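Long-range contact in alanine dehydrogenase (PDB 1OMO), which catalyses the NAD(+)-dependent oxidative deamination of L-alanine to pyruvate and the reverse reductive amination, working as a homodimer: residues Gly129-Cys133 with Ala162-Phe166. Residues are numbered along the deposited sequence.
Sequences GFIGC and AAKKF
A buried, apolar strand-to-helix contact in the Rossmann NAD domain joins the C-terminal end of strand 127-131, with the first residues of the glycine-rich turn, to helix 160-172. Gly129-Ile131 are extended; Gly132 turns the chain at phi/psi 108/126, where a CB would jam against the carbonyl O of Ile131. Ala162-Phe166 are regular alpha-helix, with Phe166 N hydrogen-bonded to Ala162 O at 3.0 Å. No hydrogen bond crosses between the segments, which bury 242 Å² together. Of the CA atoms, those of Cys133 and Ala163 are nearest, 5.5 Å apart. Cys133 (chi1 m) points toward the helix: its CB lies 3.8 Å from both Ala162 O and Phe166 CB, and its SG 3.8 Å from Ala163 CA and 4.1 Å from Ala163 CB. Cys133 SG also makes an oblique sulfur-aromatic contact, 4.8 Å from the Phe166 ring centroid. Phe166 (chi1 t) reaches from the helix to Phe130 (chi1 m) and sets its edge against the face of that ring, Phe166 CZ 3.8 Å from Phe130 CG, with centroids 4.8 Å apart and planes at 53°. NAD lies beside this hydrophobic layer, touching Gly132, Cys133 and Ala162, and Cys133 N hydrogen-bonds OD1 of Asp157, an NAD-binding residue. Gly132 is consistent with the first glycine of a Rossmann-type GxGxxA turn on NAD. Strand 127-131, helix 135-147 and parallel strand 152-156 form a beta-alpha-beta crossover, which helix 160-172 follows: Phe130 pairs through its backbone with Lys154 and Tyr156, while Phe166 packs on Val153, Ala155, Ala137, Tyr138 and Leu141 of these elements.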
loop_
_atom_site.group_PDB
_atom_site.type_symbol
_atom_site.label_atom_id
_atom_site.label_comp_id
_atom_site.label_asym_id
_atom_site.label_seq_id
_atom_site.Cartn_x
_atom_site.Cartn_y
_atom_site.Cartn_z
ATOM N N GLY A 129 20.412 23.574 18.507
ATOM C CA GLY A 129 20.011 24.492 17.457
ATOM C C GLY A 129 18.925 23.913 16.542
ATOM O O GLY A 129 18.946 22.728 16.179
ATOM N N PHE A 130 17.959 24.747 16.179
ATOM C CA PHE A 130 16.884 24.341 15.303
ATOM C C PHE A 130 16.790 25.218 14.049
ATOM O O PHE A 130 16.616 26.449 14.122
ATOM C CB PHE A 130 15.550 24.372 16.048
ATOM C CG PHE A 130 15.444 23.345 17.146
ATOM C CD1 PHE A 130 16.099 23.543 18.366
ATOM C CD2 PHE A 130 14.692 22.182 16.962
ATOM C CE1 PHE A 130 16.009 22.594 19.400
ATOM C CE2 PHE A 130 14.587 21.214 17.991
ATOM C CZ PHE A 130 15.247 21.425 19.208
ATOM N N ILE A 131 16.952 24.588 12.894
ATOM C CA ILE A 131 16.801 25.280 11.627
ATOM C C ILE A 131 15.416 24.819 11.188
ATOM O O ILE A 131 15.254 23.689 10.736
ATOM C CB ILE A 131 17.827 24.821 10.591
ATOM C CG1 ILE A 131 19.242 24.997 11.145
ATOM C CG2 ILE A 131 17.656 25.614 9.327
ATOM C CD1 ILE A 131 19.537 26.416 11.611
ATOM N N GLY A 132 14.429 25.698 11.334
ATOM C CA GLY A 132 13.056 25.387 10.999
ATOM C C GLY A 132 12.328 25.260 12.335
ATOM O O GLY A 132 12.760 24.501 13.206
ATOM N N CYS A 133 11.242 25.996 12.516
ATOM C CA CYS A 133 10.525 25.955 13.784
ATOM C C CYS A 133 9.049 25.639 13.597
ATOM O O CYS A 133 8.199 26.215 14.278
ATOM C CB CYS A 133 10.695 27.283 14.553
ATOM S SG CYS A 133 12.437 27.709 14.980
ATOM N N ALA A 162 7.198 32.180 13.649
ATOM C CA ALA A 162 7.296 30.795 14.066
ATOM C C ALA A 162 8.485 30.589 15.032
ATOM O O ALA A 162 8.362 29.851 16.012
ATOM C CB ALA A 162 7.418 29.862 12.828
ATOM N N ALA A 163 9.618 31.235 14.773
ATOM C CA ALA A 163 10.775 31.075 15.673
ATOM C C ALA A 163 10.465 31.634 17.069
ATOM O O ALA A 163 10.787 31.027 18.075
ATOM C CB ALA A 163 12.029 31.754 15.060
ATOM N N LYS A 164 9.813 32.785 17.126
ATOM C CA LYS A 164 9.464 33.390 18.411
ATOM C C LYS A 164 8.491 32.522 19.189
ATOM O O LYS A 164 8.594 32.387 20.414
ATOM C CB LYS A 164 8.875 34.795 18.208
ATOM C CG LYS A 164 9.934 35.861 17.947
ATOM C CD LYS A 164 9.338 37.240 17.701
ATOM C CE LYS A 164 10.465 38.259 17.443
ATOM N NZ LYS A 164 10.020 39.652 17.053
ATOM N N LYS A 165 7.534 31.934 18.485
ATOM C CA LYS A 165 6.595 31.059 19.149
ATOM C C LYS A 165 7.330 29.839 19.727
ATOM O O LYS A 165 7.101 29.461 20.866
ATOM C CB LYS A 165 5.523 30.587 18.172
ATOM C CG LYS A 165 4.535 29.624 18.808
ATOM C CD LYS A 165 3.489 29.112 17.828
ATOM C CE LYS A 165 2.186 28.820 18.553
ATOM N NZ LYS A 165 1.339 27.939 17.718
ATOM N N PHE A 166 8.213 29.221 18.945
ATOM C CA PHE A 166 8.940 28.042 19.415
ATOM C C PHE A 166 9.792 28.472 20.620
ATOM O O PHE A 166 9.881 27.775 21.618
ATOM C CB PHE A 166 9.794 27.455 18.247
ATOM C CG PHE A 166 10.730 26.312 18.636
ATOM C CD1 PHE A 166 12.050 26.577 19.006
ATOM C CD2 PHE A 166 10.299 24.976 18.609
ATOM C CE1 PHE A 166 12.931 25.545 19.342
ATOM C CE2 PHE A 166 11.179 23.926 18.951
ATOM C CZ PHE A 166 12.489 24.211 19.314
#